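Beta-lactamase (Nostoc sp., PDB 6NHS) probably hydrolyses beta-lactam antibiotics by opening their four-membered ring, as a class D serine beta-lactamase. Local coordinates at residues Thr64-Asn69 and Ser111-Tyr116; Ser80-Ile85 and Asn103-Phe108. One frame throughout, in Å; residues are numbered along the deposited sequence. Where two conformers were deposited one is given.

Interaction 1: Thr64-Asn69 and Ser111-Tyr116; sequences TFKIFN and STVWFY. With FMT (formic acid), chain K.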
# COMPACT_ATOMS: atom_id res chain seq x y z
N THR A 64 1.65 3.53 0.30
CA THR A 64 1.48 2.07 0.34
C THR A 64 2.40 1.44 1.37
O THR A 64 2.13 0.32 1.83
CB THR A 64 1.73 1.43 -1.04
OG1 THR A 64 3.11 1.56 -1.42
CG2 THR A 64 0.85 2.05 -2.08
N PHE A 65 3.48 2.13 1.73
CA PHE A 65 4.38 1.62 2.76
C PHE A 65 3.70 1.54 4.12
O PHE A 65 4.20 0.84 5.00
CB PHE A 65 5.63 2.51 2.84
CG PHE A 65 6.69 1.98 3.76
CD1 PHE A 65 7.40 0.84 3.43
CD2 PHE A 65 6.98 2.63 4.94
CE1 PHE A 65 8.38 0.34 4.27
CE2 PHE A 65 7.96 2.15 5.80
CZ PHE A 65 8.66 0.99 5.46
N LYS A 66 2.57 2.24 4.31
CA LYS A 66 1.86 2.17 5.58
C LYS A 66 1.46 0.74 5.93
O LYS A 66 1.32 0.42 7.11
CB LYS A 66 0.63 3.08 5.56
CG LYS A 66 0.93 4.57 5.57
CD LYS A 66 -0.36 5.38 5.72
CE LYS A 66 -0.08 6.86 5.98
NZ LYS A 66 0.41 7.59 4.78
N ILE A 67 1.25 -0.11 4.92
CA ILE A 67 0.92 -1.51 5.20
C ILE A 67 2.08 -2.19 5.93
O ILE A 67 1.90 -2.80 6.99
CB ILE A 67 0.56 -2.25 3.90
CG1 ILE A 67 -0.67 -1.63 3.24
CG2 ILE A 67 0.35 -3.74 4.19
CD1 ILE A 67 -0.92 -2.15 1.81
N PHE A 68 3.29 -2.07 5.37
CA PHE A 68 4.48 -2.63 6.01
C PHE A 68 4.75 -1.96 7.35
O PHE A 68 5.02 -2.63 8.35
CB PHE A 68 5.67 -2.49 5.07
CG PHE A 68 6.96 -3.01 5.64
CD1 PHE A 68 7.78 -2.21 6.42
CD2 PHE A 68 7.36 -4.32 5.38
CE1 PHE A 68 8.97 -2.70 6.94
CE2 PHE A 68 8.56 -4.81 5.90
CZ PHE A 68 9.35 -3.99 6.68
N ASN A 69 4.70 -0.62 7.38
CA ASN A 69 5.00 0.12 8.60
C ASN A 69 4.05 -0.26 9.74
O ASN A 69 4.48 -0.38 10.89
CB ASN A 69 4.91 1.63 8.31
CG ASN A 69 5.83 2.47 9.20
OD1 ASN A 69 6.42 1.97 10.16
ND2 ASN A 69 5.95 3.75 8.87
N SER A 111 -4.36 8.50 5.31
CA SER A 111 -2.99 8.65 4.81
C SER A 111 -2.21 9.67 5.63
O SER A 111 -1.46 10.49 5.10
CB SER A 111 -2.98 9.03 3.32
OG SER A 111 -3.58 8.03 2.53
N THR A 112 -2.37 9.61 6.96
CA THR A 112 -1.80 10.61 7.87
C THR A 112 -0.31 10.35 8.05
O THR A 112 0.09 9.55 8.89
CB THR A 112 -2.55 10.58 9.20
OG1 THR A 112 -3.95 10.70 8.93
CG2 THR A 112 -2.11 11.74 10.08
N VAL A 113 0.51 11.06 7.26
CA VAL A 113 1.95 10.78 7.20
C VAL A 113 2.61 10.98 8.56
O VAL A 113 3.45 10.17 8.97
CB VAL A 113 2.61 11.66 6.12
CG1 VAL A 113 4.13 11.48 6.15
CG2 VAL A 113 2.05 11.34 4.73
N TRP A 114 2.28 12.06 9.28
CA TRP A 114 3.01 12.35 10.51
C TRP A 114 2.88 11.22 11.53
O TRP A 114 3.83 10.94 12.26
CB TRP A 114 2.56 13.68 11.11
CG TRP A 114 1.16 13.72 11.70
CD1 TRP A 114 0.06 14.29 11.13
CD2 TRP A 114 0.73 13.20 12.96
NE1 TRP A 114 -1.03 14.15 11.96
CE2 TRP A 114 -0.65 13.48 13.09
CE3 TRP A 114 1.38 12.52 14.01
CZ2 TRP A 114 -1.39 13.10 14.21
CZ3 TRP A 114 0.64 12.15 15.12
CH2 TRP A 114 -0.73 12.44 15.21
N PHE A 115 1.72 10.56 11.58
CA PHE A 115 1.53 9.42 12.47
C PHE A 115 2.54 8.32 12.16
O PHE A 115 3.20 7.79 13.06
CB PHE A 115 0.09 8.91 12.33
CG PHE A 115 -0.29 7.81 13.30
CD1 PHE A 115 -0.01 6.48 13.02
CD2 PHE A 115 -0.99 8.11 14.46
CE1 PHE A 115 -0.38 5.47 13.90
CE2 PHE A 115 -1.37 7.10 15.34
CZ PHE A 115 -1.06 5.79 15.07
N TYR A 116 2.69 7.99 10.88
CA TYR A 116 3.61 6.92 10.50
C TYR A 116 5.07 7.35 10.59
O TYR A 116 5.94 6.49 10.72
CB TYR A 116 3.24 6.44 9.11
CG TYR A 116 2.08 5.48 9.15
CD1 TYR A 116 2.29 4.12 9.24
CD2 TYR A 116 0.77 5.95 9.15
CE1 TYR A 116 1.23 3.24 9.30
CE2 TYR A 116 -0.30 5.08 9.22
CZ TYR A 116 -0.06 3.72 9.29
OH TYR A 116 -1.10 2.83 9.35
C FMT K . 3.38 8.02 5.00
O1 FMT K . 3.29 7.11 5.79
O2 FMT K . 2.79 7.99 3.92
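Lys66 lays its aliphatic chain across one face of the Tyr116 ring, and the two side chains cross at about a right angle. In this CH-pi contact Lys66 CG stands almost on the ring normal, over the centre of the Tyr116 ring: it is 3.6 Å from the centroid and 3° off the normal. Further out, CE of Lys66 touches CD2 of Tyr116 at 3.4 Å. The chain then bends at chi4 (73°), which turns NZ to the formic acid molecule.

The polar contacts sit at the two ends of this packing. Lys66 NZ gives a hydrogen bond of 2.6 Å to O2 of the formic acid, and it also hydrogen-bonds Ser63 OG. The formic acid bonds the same serine hydroxyl and rests against Val113, with CG2 of Val113 3.5 Å from O2. Ser111 lies beside the lysine end, its C atom 3.5 Å from Lys66 NZ, while Ser111 OG is hydrogen-bonded to Lys203. At the far end Asn69 ND2 makes a weak bond of 3.3 Å to Tyr116 O. The Asn69 amide meets the ring at its edge, with the two planes 54° apart. The tyrosine hydroxyl bonds Ser70.

Ser111 closes the preceding helix in a Schellman motif, and Thr112 is the N-cap of helix 113-123. Ser63 and Lys66 fit the SxxK motif of serine beta-lactamases, Ser111 to Val113 the SxV position and Lys203 the KTG motif. The formic acid therefore probably occupies the active-site pocket of a class D enzyme.

Interaction 2: Ser80-Ile85 and Asn103-Phe108; sequences SNDVAI and NIRQAF. With FMT (formic acid), chain C.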
# COMPACT_ATOMS: atom_id res chain seq x y z
N SER A 80 0.45 0.14 20.54
CA SER A 80 0.01 -1.03 21.30
C SER A 80 -1.08 -1.82 20.58
O SER A 80 -1.10 -3.05 20.66
CB SER A 80 -0.45 -0.62 22.70
OG SER A 80 -1.53 0.29 22.62
N ASN A 81 -1.98 -1.15 19.88
CA ASN A 81 -3.08 -1.82 19.19
C ASN A 81 -3.68 -0.82 18.20
O ASN A 81 -3.09 0.24 17.93
CB ASN A 81 -4.11 -2.36 20.19
CG ASN A 81 -4.62 -1.28 21.12
OD1 ASN A 81 -4.92 -0.17 20.69
ND2 ASN A 81 -4.72 -1.60 22.41
N ASP A 82 -4.87 -1.15 17.66
CA ASP A 82 -5.49 -0.37 16.59
C ASP A 82 -6.19 0.90 17.08
O ASP A 82 -6.54 1.75 16.25
CB ASP A 82 -6.51 -1.23 15.83
CG ASP A 82 -7.55 -1.85 16.74
OD1 ASP A 82 -7.17 -2.38 17.81
OD2 ASP A 82 -8.75 -1.80 16.39
N VAL A 83 -6.42 1.04 18.39
CA VAL A 83 -7.06 2.24 18.92
C VAL A 83 -6.10 3.12 19.70
O VAL A 83 -6.48 4.24 20.08
CB VAL A 83 -8.29 1.90 19.79
CG1 VAL A 83 -9.36 1.15 18.96
CG2 VAL A 83 -7.90 1.10 21.02
N ALA A 84 -4.87 2.67 19.96
CA ALA A 84 -3.89 3.48 20.67
C ALA A 84 -3.70 4.82 19.96
O ALA A 84 -3.61 4.88 18.73
CB ALA A 84 -2.55 2.74 20.79
N ILE A 85 -3.62 5.89 20.74
CA ILE A 85 -3.62 7.26 20.22
C ILE A 85 -2.20 7.77 20.12
O ILE A 85 -1.38 7.56 21.03
CB ILE A 85 -4.47 8.19 21.11
CG1 ILE A 85 -5.96 7.85 21.01
CG2 ILE A 85 -4.23 9.66 20.75
CD1 ILE A 85 -6.80 8.51 22.10
N ASN A 103 -5.50 7.45 15.60
CA ASN A 103 -4.99 6.11 15.87
C ASN A 103 -4.58 5.51 14.54
O ASN A 103 -4.74 6.13 13.48
CB ASN A 103 -6.04 5.26 16.61
CG ASN A 103 -7.33 5.04 15.81
OD1 ASN A 103 -7.30 4.79 14.61
ND2 ASN A 103 -8.48 5.12 16.49
N ILE A 104 -4.07 4.27 14.57
CA ILE A 104 -3.47 3.73 13.36
C ILE A 104 -4.54 3.40 12.32
O ILE A 104 -4.29 3.49 11.12
CB ILE A 104 -2.57 2.52 13.69
CG1 ILE A 104 -1.67 2.17 12.50
CG2 ILE A 104 -3.40 1.30 14.10
CD1 ILE A 104 -0.63 1.10 12.83
N ARG A 105 -5.75 3.04 12.76
CA ARG A 105 -6.82 2.75 11.81
C ARG A 105 -7.22 4.01 11.04
O ARG A 105 -7.38 3.97 9.82
CB ARG A 105 -8.04 2.15 12.51
CG ARG A 105 -9.24 1.97 11.58
CD ARG A 105 -10.45 1.36 12.28
NE ARG A 105 -10.23 -0.05 12.59
CZ ARG A 105 -9.85 -0.50 13.78
NH1 ARG A 105 -9.66 0.35 14.79
NH2 ARG A 105 -9.67 -1.80 13.97
N GLN A 106 -7.39 5.12 11.75
CA GLN A 106 -7.77 6.36 11.08
C GLN A 106 -6.59 6.99 10.36
O GLN A 106 -6.78 7.60 9.29
CB GLN A 106 -8.40 7.34 12.09
CG GLN A 106 -9.68 6.81 12.77
CD GLN A 106 -10.73 6.37 11.76
OE1 GLN A 106 -11.08 7.12 10.84
NE2 GLN A 106 -11.23 5.15 11.92
N ALA A 107 -5.37 6.84 10.89
CA ALA A 107 -4.19 7.32 10.16
C ALA A 107 -4.03 6.57 8.85
O ALA A 107 -3.67 7.16 7.82
CB ALA A 107 -2.94 7.19 11.03
N PHE A 108 -4.29 5.26 8.86
CA PHE A 108 -4.28 4.48 7.63
C PHE A 108 -5.36 4.98 6.67
O PHE A 108 -5.09 5.22 5.49
CB PHE A 108 -4.50 3.00 7.96
CG PHE A 108 -4.17 2.06 6.83
CD1 PHE A 108 -5.14 1.67 5.91
CD2 PHE A 108 -2.88 1.54 6.69
CE1 PHE A 108 -4.84 0.80 4.87
CE2 PHE A 108 -2.57 0.67 5.65
CZ PHE A 108 -3.55 0.29 4.74
C FMT C . 0.93 3.96 21.53
O1 FMT C . 0.73 2.86 22.06
O2 FMT C . 0.51 5.04 21.95
O HOH W 1 -3.34 2.96 16.95
O HOH W 2 -8.71 5.44 19.31
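Asp82 and Arg105 meet in a salt bridge in the Arg105 conformer described, one of two deposited. The two side chains run alongside each other in the same direction. The grip is end-on, with both terminal nitrogens on one oxygen. Arg105 NH2 lies 2.6 Å from Asp82 OD2, and Arg105 NH1 lies 2.8 Å from the same atom. OD2 sits in the guanidinium plane and is met on its anti side. The carboxylate is turned 82° from the guanidinium, so the two nitrogens approach from opposite faces of its plane.

Nearby, CG2 of Ile104 packs on CA of Asp82 at 3.7 Å. Asn103 CB lies 3.2 Å from Ala84 O. Two waters fill out this layer. One joins Asn81 O and Ala84 O to Ile104 N, and the other joins Val83 O to Asn103 ND2.

Behind these contacts, an asparagine braces the backbone on each side: Asn81 in the loop, Asn103 at the helix start. Asn81 OD1 accepts from Val83 N in an Asx turn, with a weak bond from Ala84 N. Asn103 OD1 caps helix 104-110 by accepting from Gln106 N at 2.9 Å, nearly straight at 168°. Arg105 NH2 has a second acid partner, Asp188 of helix 180-189.

In this conformer Arg105 ties the loop and helix 180-189 to the first turn of helix 104-110. Two carboxylates beside one guanidinium would probably stabilise its positive charge.

Interactions 1 and 2 lie about 11 Å apart, centre to centre. Both segments of interaction 2 fall in the chain between the two segments of interaction 1. Helix 104-110 is followed after a short turn, Ser111 and Thr112, by helix 113-123, and a probable hydrogen bond from Thr112 N to Ala107 O joins them. Ile104 and Phe108 pack against the hydroxyl end of Tyr116, while Phe115 reaches Ile104. Both contacts belong to the helical part of the fold, outside the six-stranded sheet. One lies buried at the probable catalytic pocket and the other at the surface, so helix 104-110 connects the pocket wall to the outer loop.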